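Local coordinates for protein N-acetylneuraminate epimerase (Escherichia coli, PDB 2UVK) that speeds the interconversion of the alpha- and beta-anomers of N-acetylneuraminate (sialic acid) as a homodimeric Kelch-repeat beta-propeller of the periplasm, at residues T6-G15 / I24-Y34; K283-L291 / G301-Y309. All coordinates share one frame; numbering follows the deposited sequence. Where two conformers were deposited one is given.

Contact 1 of 2, residues T6-G15 / I24-Y34; sequences TPVPFKSGTG and IGLGSAGTAWY
Ser28 and Phe10 owe their contacts to their first torsions. Ser28 OG stands between its backbone N and carbonyl carbon (chi1 58°), where it meets the backbone of Pro9 and Lys11. Phe10 CG is anti to the backbone N (chi1 -178°), and the ring reaches across to Ile24. The site belongs to the first four-stranded blade of a Kelch beta-propeller, where the N-terminal lead-in enters the hairpin of strands 14-18 and 21-25. Thr14 and Gly25 form an antiparallel hydrogen-bonded pair: Thr14 N reaches Gly25 O at 2.9 Å, and Gly25 N returns to Thr14 O. Before the strand begins, Ser28 holds the lead-in. Its OG donates to Pro9 O at 2.7 Å and accepts from Lys11 N at 2.8 Å; Ser28 N then bonds to Lys11 O. A water donates to both Pro9 O and Ser28 O, so Pro9 O is gripped twice. Ile24 CD1 lies over one face of the Phe10 ring, while Gly25 O is in plane at its edge. Ile24 CD1 also meets Thr6 CG2 at 3.6 Å. Packing is close at Gly27, where a side chain would run into Lys11 O. On the sheet face opposite Ile24, Thr14 CG2 touches Trp33 CH2 at 3.8 Å. Thr14 OG1 bonds to Ser61 OG of strand 60-64, in the next blade. The lead-in's outer part is held by a CH-pi contact: Pro7 CG sits over one face of the Tyr34 ring, 3.8 Å from its centroid and 18° off the ring normal.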
loop_
_atom_site.group_PDB
_atom_site.type_symbol
_atom_site.label_atom_id
_atom_site.label_comp_id
_atom_site.label_asym_id
_atom_site.label_seq_id
_atom_site.Cartn_x
_atom_site.Cartn_y
_atom_site.Cartn_z
ATOM N N THR B 6 17.991 0.924 31.569
ATOM C CA THR B 6 18.527 1.089 30.231
ATOM C C THR B 6 19.471 2.297 30.245
ATOM O O THR B 6 19.276 3.212 31.056
ATOM C CB THR B 6 17.427 1.273 29.183
ATOM O OG1 THR B 6 16.558 2.329 29.583
ATOM C CG2 THR B 6 16.608 -0.022 29.050
ATOM N N PRO B 7 20.527 2.279 29.412
ATOM C CA PRO B 7 21.497 3.389 29.476
ATOM C C PRO B 7 20.967 4.798 29.196
ATOM O O PRO B 7 21.579 5.788 29.623
ATOM C CB PRO B 7 22.566 2.983 28.454
ATOM C CG PRO B 7 22.470 1.489 28.403
ATOM C CD PRO B 7 20.992 1.225 28.493
ATOM N N VAL B 8 19.865 4.893 28.461
ATOM C CA VAL B 8 19.158 6.167 28.254
ATOM C C VAL B 8 17.654 5.877 28.367
ATOM O O VAL B 8 17.265 4.717 28.223
ATOM C CB VAL B 8 19.479 6.794 26.889
ATOM C CG1 VAL B 8 20.977 7.151 26.783
ATOM C CG2 VAL B 8 19.033 5.887 25.742
ATOM N N PRO B 9 16.816 6.902 28.650
ATOM C CA PRO B 9 15.352 6.729 28.639
ATOM C C PRO B 9 14.898 6.180 27.300
ATOM O O PRO B 9 15.385 6.602 26.266
ATOM C CB PRO B 9 14.824 8.149 28.873
ATOM C CG PRO B 9 15.964 8.855 29.594
ATOM C CD PRO B 9 17.196 8.285 29.009
ATOM N N PHE B 10 13.989 5.202 27.332
ATOM C CA PHE B 10 13.825 4.276 26.212
ATOM C C PHE B 10 12.361 4.017 25.854
ATOM O O PHE B 10 11.743 3.050 26.317
ATOM C CB PHE B 10 14.551 2.961 26.559
ATOM C CG PHE B 10 14.513 1.938 25.471
ATOM C CD1 PHE B 10 14.056 0.645 25.729
ATOM C CD2 PHE B 10 14.974 2.225 24.201
ATOM C CE1 PHE B 10 13.996 -0.300 24.728
ATOM C CE2 PHE B 10 14.932 1.273 23.209
ATOM C CZ PHE B 10 14.432 -0.010 23.488
ATOM N N LYS B 11 11.815 4.870 24.996
ATOM C CA LYS B 11 10.445 4.725 24.512
ATOM C C LYS B 11 10.433 4.588 23.007
ATOM O O LYS B 11 11.328 5.095 22.333
ATOM C CB LYS B 11 9.574 5.923 24.926
ATOM C CG LYS B 11 9.925 7.274 24.261
ATOM C CD LYS B 11 9.005 8.364 24.763
ATOM C CE LYS B 11 9.368 9.687 24.129
ATOM N NZ LYS B 11 8.462 10.821 24.543
ATOM N N SER B 12 9.421 3.899 22.476
ATOM C CA SER B 12 9.222 3.758 21.044
ATOM C C SER B 12 10.308 2.959 20.336
ATOM O O SER B 12 10.394 2.972 19.098
ATOM C CB SER B 12 9.071 5.136 20.379
ATOM O OG SER B 12 8.255 5.987 21.166
ATOM N N GLY B 13 11.086 2.201 21.121
ATOM C CA GLY B 13 12.183 1.406 20.587
ATOM C C GLY B 13 11.739 0.013 20.206
ATOM O O GLY B 13 10.537 -0.279 20.182
ATOM N N THR B 14 12.714 -0.861 19.998
ATOM C CA THR B 14 12.423 -2.235 19.623
ATOM C C THR B 14 13.471 -3.142 20.264
ATOM O O THR B 14 14.436 -2.675 20.820
ATOM C CB THR B 14 12.388 -2.400 18.093
ATOM O OG1 THR B 14 11.975 -3.730 17.738
ATOM C CG2 THR B 14 13.722 -2.065 17.446
ATOM N N GLY B 15 13.237 -4.441 20.227
ATOM C CA GLY B 15 14.188 -5.390 20.806
ATOM C C GLY B 15 13.759 -6.796 20.505
ATOM O O GLY B 15 12.692 -7.035 19.962
ATOM N N ILE B 24 18.235 -4.526 22.631
ATOM C CA ILE B 24 17.316 -3.380 22.520
ATOM C C ILE B 24 17.961 -2.219 21.801
ATOM O O ILE B 24 19.172 -2.021 21.836
ATOM C CB ILE B 24 16.832 -2.894 23.877
ATOM C CG1 ILE B 24 18.005 -2.453 24.755
ATOM C CG2 ILE B 24 15.982 -3.964 24.572
ATOM C CD1 ILE B 24 17.614 -1.746 26.007
ATOM N N GLY B 25 17.136 -1.407 21.157
ATOM C CA GLY B 25 17.664 -0.254 20.475
ATOM C C GLY B 25 16.580 0.595 19.849
ATOM O O GLY B 25 15.387 0.299 19.914
ATOM N N LEU B 26 17.046 1.692 19.293
ATOM C CA LEU B 26 16.189 2.638 18.562
ATOM C C LEU B 26 15.204 3.359 19.475
ATOM O O LEU B 26 15.434 3.487 20.661
ATOM C CB LEU B 26 15.560 1.978 17.344
ATOM C CG LEU B 26 16.533 1.274 16.402
ATOM C CD1 LEU B 26 15.843 0.598 15.220
ATOM C CD2 LEU B 26 17.657 2.241 15.944
ATOM N N GLY B 27 14.149 3.930 18.887
ATOM C CA GLY B 27 13.264 4.775 19.642
ATOM C C GLY B 27 14.069 5.924 20.195
ATOM O O GLY B 27 14.935 6.474 19.489
ATOM N N SER B 28 13.812 6.290 21.432
ATOM C CA SER B 28 14.497 7.448 22.033
ATOM C C SER B 28 15.982 7.175 22.299
ATOM O O SER B 28 16.709 8.097 22.730
ATOM C CB SER B 28 13.768 7.917 23.286
ATOM O OG SER B 28 13.659 6.885 24.239
ATOM N N ALA B 29 16.443 5.948 22.037
ATOM C CA ALA B 29 17.886 5.642 22.094
ATOM C C ALA B 29 18.643 6.072 20.834
ATOM O O ALA B 29 19.861 5.920 20.751
ATOM C CB ALA B 29 18.126 4.170 22.399
ATOM N N GLY B 30 17.956 6.648 19.859
ATOM C CA GLY B 30 18.617 7.045 18.627
ATOM C C GLY B 30 19.107 5.866 17.853
ATOM O O GLY B 30 18.377 4.900 17.703
ATOM N N THR B 31 20.334 5.929 17.333
ATOM C CA THR B 31 20.882 4.813 16.595
ATOM C C THR B 31 21.505 3.718 17.498
ATOM O O THR B 31 22.023 2.705 16.982
ATOM C CB THR B 31 21.930 5.271 15.589
ATOM O OG1 THR B 31 22.965 5.997 16.285
ATOM C CG2 THR B 31 21.288 6.179 14.530
ATOM N N ALA B 32 21.430 3.910 18.815
ATOM C CA ALA B 32 22.097 2.989 19.755
ATOM C C ALA B 32 21.353 1.662 19.855
ATOM O O ALA B 32 20.125 1.629 19.858
ATOM C CB ALA B 32 22.220 3.610 21.110
ATOM N N TRP B 33 22.134 0.576 19.944
ATOM C CA TRP B 33 21.692 -0.749 20.336
ATOM C C TRP B 33 22.546 -1.214 21.505
ATOM O O TRP B 33 23.702 -0.796 21.635
ATOM C CB TRP B 33 21.817 -1.735 19.185
ATOM C CG TRP B 33 20.648 -1.633 18.265
ATOM C CD1 TRP B 33 20.454 -0.691 17.312
ATOM C CD2 TRP B 33 19.496 -2.476 18.255
ATOM N NE1 TRP B 33 19.254 -0.914 16.671
ATOM C CE2 TRP B 33 18.653 -2.010 17.233
ATOM C CE3 TRP B 33 19.102 -3.605 18.991
ATOM C CZ2 TRP B 33 17.439 -2.611 16.953
ATOM C CZ3 TRP B 33 17.906 -4.210 18.692
ATOM C CH2 TRP B 33 17.085 -3.718 17.691
ATOM N N TYR B 34 21.934 -2.024 22.347
ATOM C CA TYR B 34 22.597 -2.643 23.493
ATOM C C TYR B 34 22.181 -4.088 23.601
ATOM O O TYR B 34 21.104 -4.455 23.179
ATOM C CB TYR B 34 22.225 -1.930 24.783
ATOM C CG TYR B 34 22.286 -0.430 24.719
ATOM C CD1 TYR B 34 23.453 0.247 25.009
ATOM C CD2 TYR B 34 21.158 0.307 24.379
ATOM C CE1 TYR B 34 23.498 1.641 24.951
ATOM C CE2 TYR B 34 21.194 1.711 24.322
ATOM C CZ TYR B 34 22.358 2.359 24.608
ATOM O OH TYR B 34 22.376 3.761 24.545
HETATM O O HOH W 1 16.593 9.092 25.596
#

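Contact 2 of 2, residues K283-L291 / G301-Y309; sequences KSYSTDIHL and GELSQGRAY
Ile289 and Gly301 are joined by two backbone hydrogen bonds, as an antiparallel pair in the outer hairpin of a propeller blade (strands 284-293 and 296-302). Ile289 N donates to Gly301 O at 3.1 Å, and Gly301 N returns to Ile289 O. Beyond the pair, Leu303 N bonds to Thr287 O at 2.7 Å. Arg307 N makes only a weak bond to Ser286 O. That carbonyl also takes a CA-H...O contact from Gly306 CA at 3.3 Å. Ser286 OG accepts from Asp288 N, which makes an ST turn where the strand is interrupted. Outside the two segments, Tyr285 OH bonds to Glu325 OE2.

Side chain also meets backbone: Thr287 CG2 rests against Gly306 N at 3.4 Å. The apolar contacts are few. With CG1 anti to the carbonyl carbon (chi1 -59°), Ile289 CD1 lies alongside Glu302 C and meets Leu303 CD2 at 4.0 Å. Cutting Ile289 back to an alanine is likely to leave Leu303 CD2 without this neighbour and to open a gap beside Glu302. Tyr285 CD1 brushes Ala308 CB. Every hydrogen bond across the contact is backbone to backbone, so the polar part should tolerate varied side chains, except at Gly306, where one would run into Tyr285 O.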
loop_
_atom_site.group_PDB
_atom_site.type_symbol
_atom_site.label_atom_id
_atom_site.label_comp_id
_atom_site.label_asym_id
_atom_site.label_seq_id
_atom_site.Cartn_x
_atom_site.Cartn_y
_atom_site.Cartn_z
ATOM N N LYS B 283 -4.452 12.130 26.396
ATOM C CA LYS B 283 -3.971 10.741 26.380
ATOM C C LYS B 283 -3.813 10.252 27.803
ATOM O O LYS B 283 -3.210 10.947 28.635
ATOM C CB LYS B 283 -2.626 10.647 25.669
ATOM C CG LYS B 283 -2.113 9.225 25.547
ATOM C CD LYS B 283 -0.775 9.168 24.823
ATOM C CE LYS B 283 -0.976 9.040 23.359
ATOM N NZ LYS B 283 0.311 8.970 22.644
ATOM N N SER B 284 -4.345 9.065 28.099
ATOM C CA SER B 284 -4.130 8.423 29.394
ATOM C C SER B 284 -3.411 7.091 29.219
ATOM O O SER B 284 -3.514 6.460 28.173
ATOM C CB SER B 284 -5.450 8.223 30.135
ATOM O OG SER B 284 -6.440 7.651 29.306
ATOM N N TYR B 285 -2.718 6.673 30.267
ATOM C CA TYR B 285 -1.864 5.483 30.242
ATOM C C TYR B 285 -2.408 4.416 31.183
ATOM O O TYR B 285 -2.574 4.662 32.381
ATOM C CB TYR B 285 -0.455 5.870 30.670
ATOM C CG TYR B 285 0.226 6.796 29.701
ATOM C CD1 TYR B 285 1.133 6.321 28.769
ATOM C CD2 TYR B 285 -0.055 8.155 29.695
ATOM C CE1 TYR B 285 1.751 7.177 27.872
ATOM C CE2 TYR B 285 0.554 9.009 28.804
ATOM C CZ TYR B 285 1.457 8.515 27.895
ATOM O OH TYR B 285 2.086 9.367 27.020
ATOM N N SER B 286 -2.683 3.235 30.649
ATOM C CA SER B 286 -3.275 2.167 31.452
ATOM C C SER B 286 -2.287 1.494 32.413
ATOM O O SER B 286 -1.123 1.281 32.072
ATOM C CB SER B 286 -3.858 1.111 30.535
ATOM O OG SER B 286 -4.428 0.051 31.283
ATOM N N THR B 287 -2.769 1.165 33.609
ATOM C CA THR B 287 -2.044 0.350 34.575
ATOM C C THR B 287 -2.572 -1.079 34.614
ATOM O O THR B 287 -2.035 -1.906 35.320
ATOM C CB THR B 287 -2.148 0.902 36.012
ATOM O OG1 THR B 287 -3.524 1.019 36.381
ATOM C CG2 THR B 287 -1.486 2.248 36.122
ATOM N N ASP B 288 -3.620 -1.359 33.854
ATOM C CA ASP B 288 -4.270 -2.678 33.898
ATOM C C ASP B 288 -3.376 -3.798 33.397
ATOM O O ASP B 288 -2.614 -3.620 32.452
ATOM C CB ASP B 288 -5.538 -2.664 33.050
ATOM C CG ASP B 288 -6.689 -1.927 33.711
ATOM O OD1 ASP B 288 -6.619 -1.619 34.929
ATOM O OD2 ASP B 288 -7.675 -1.660 32.995
ATOM N N ILE B 289 -3.484 -4.964 34.033
ATOM C CA ILE B 289 -2.853 -6.196 33.540
ATOM C C ILE B 289 -3.973 -7.211 33.409
ATOM O O ILE B 289 -4.662 -7.502 34.391
ATOM C CB ILE B 289 -1.787 -6.762 34.478
ATOM C CG1 ILE B 289 -0.675 -5.743 34.720
ATOM C CG2 ILE B 289 -1.183 -8.041 33.893
ATOM C CD1 ILE B 289 0.301 -6.144 35.813
ATOM N N HIS B 290 -4.179 -7.680 32.184
ATOM C CA HIS B 290 -5.206 -8.659 31.858
ATOM C C HIS B 290 -4.529 -9.977 31.590
ATOM O O HIS B 290 -3.442 -10.033 30.993
ATOM C CB HIS B 290 -6.014 -8.227 30.635
ATOM C CG HIS B 290 -6.545 -6.836 30.736
ATOM N ND1 HIS B 290 -7.729 -6.539 31.369
ATOM C CD2 HIS B 290 -6.027 -5.651 30.327
ATOM C CE1 HIS B 290 -7.929 -5.234 31.334
ATOM N NE2 HIS B 290 -6.913 -4.673 30.701
ATOM N N LEU B 291 -5.149 -11.047 32.079
ATOM C CA LEU B 291 -4.635 -12.380 31.837
ATOM C C LEU B 291 -5.665 -13.134 31.021
ATOM O O LEU B 291 -6.861 -13.093 31.336
ATOM C CB LEU B 291 -4.347 -13.084 33.168
ATOM C CG LEU B 291 -3.617 -14.430 33.055
ATOM C CD1 LEU B 291 -2.192 -14.267 32.533
ATOM C CD2 LEU B 291 -3.583 -15.140 34.404
ATOM N N GLY B 301 -4.076 -7.978 37.587
ATOM C CA GLY B 301 -3.132 -7.226 38.388
ATOM C C GLY B 301 -3.026 -5.815 37.871
ATOM O O GLY B 301 -3.840 -5.370 37.042
ATOM N N GLU B 302 -2.007 -5.111 38.338
ATOM C CA GLU B 302 -1.785 -3.761 37.865
ATOM C C GLU B 302 -0.312 -3.385 37.911
ATOM O O GLU B 302 0.460 -3.907 38.723
ATOM C CB GLU B 302 -2.605 -2.777 38.693
ATOM C CG GLU B 302 -2.157 -2.689 40.132
ATOM C CD GLU B 302 -3.127 -1.951 41.027
ATOM O OE1 GLU B 302 -3.766 -0.958 40.585
ATOM O OE2 GLU B 302 -3.234 -2.377 42.195
ATOM N N LEU B 303 0.058 -2.488 37.006
ATOM C CA LEU B 303 1.353 -1.840 37.019
ATOM C C LEU B 303 1.281 -0.706 38.033
ATOM O O LEU B 303 0.200 -0.197 38.289
ATOM C CB LEU B 303 1.637 -1.239 35.642
ATOM C CG LEU B 303 1.659 -2.187 34.439
ATOM C CD1 LEU B 303 1.893 -1.396 33.138
ATOM C CD2 LEU B 303 2.727 -3.261 34.620
ATOM N N SER B 304 2.425 -0.344 38.613
ATOM C CA SER B 304 2.513 0.770 39.568
ATOM C C SER B 304 2.262 2.111 38.886
ATOM O O SER B 304 1.663 3.011 39.472
ATOM C CB SER B 304 3.882 0.800 40.261
ATOM O OG SER B 304 4.926 1.057 39.339
ATOM N N GLN B 305 2.718 2.223 37.640
ATOM C CA GLN B 305 2.560 3.426 36.823
ATOM C C GLN B 305 2.069 3.043 35.432
ATOM O O GLN B 305 2.476 2.020 34.898
ATOM C CB GLN B 305 3.886 4.195 36.726
ATOM C CG GLN B 305 4.227 4.926 37.999
ATOM C CD GLN B 305 5.498 5.764 37.921
ATOM O OE1 GLN B 305 5.731 6.462 36.937
ATOM N NE2 GLN B 305 6.314 5.718 38.985
ATOM N N GLY B 306 1.174 3.851 34.857
ATOM C CA GLY B 306 0.737 3.654 33.479
ATOM C C GLY B 306 1.906 3.696 32.515
ATOM O O GLY B 306 2.823 4.494 32.704
ATOM N N ARG B 307 1.888 2.852 31.484
ATOM C CA ARG B 307 3.065 2.687 30.630
ATOM C C ARG B 307 2.615 2.183 29.264
ATOM O O ARG B 307 1.739 1.324 29.190
ATOM C CB ARG B 307 4.047 1.680 31.253
ATOM C CG ARG B 307 5.378 1.543 30.534
ATOM C CD ARG B 307 6.155 0.322 31.022
ATOM N NE ARG B 307 6.507 0.431 32.431
ATOM C CZ ARG B 307 7.747 0.458 32.939
ATOM N NH1 ARG B 307 8.832 0.334 32.186
ATOM N NH2 ARG B 307 7.896 0.561 34.249
ATOM N N ALA B 308 3.226 2.707 28.214
ATOM C CA ALA B 308 2.993 2.298 26.839
ATOM C C ALA B 308 4.295 2.452 26.050
ATOM O O ALA B 308 5.249 3.094 26.524
ATOM C CB ALA B 308 1.875 3.138 26.205
ATOM N N TYR B 309 4.322 1.868 24.857
ATOM C CA TYR B 309 5.406 2.063 23.889
ATOM C C TYR B 309 6.785 1.781 24.451
ATOM O O TYR B 309 7.683 2.633 24.479
ATOM C CB TYR B 309 5.333 3.458 23.276
ATOM C CG TYR B 309 4.028 3.688 22.554
ATOM C CD1 TYR B 309 3.774 3.076 21.333
ATOM C CD2 TYR B 309 3.032 4.486 23.111
ATOM C CE1 TYR B 309 2.563 3.271 20.677
ATOM C CE2 TYR B 309 1.827 4.697 22.455
ATOM C CZ TYR B 309 1.600 4.089 21.239
ATOM O OH TYR B 309 0.408 4.275 20.562
#

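In the fold
Both contacts are partly buried and lie at similar depth, but contact 1 has the larger share of buried residues. Contact 1 joins the two leading strands of the first blade and packs the N-terminal lead-in against them, the connecting loop and Tyr34 of the third strand. Contact 2 joins the last two strands of another blade, with the chain that leaves it. Between them lies the blade that holds Ile322, touched by Ile24, and Ile338, touched by Ile289. Both have paired backbones; contact 1 adds aromatic packing and a serine hydroxyl that bonds the lead-in, whereas the hydrogen bonds of contact 2 are all backbone. They meet where Ser12 N lies 2.9 Å from Tyr309 O, probably a hydrogen bond.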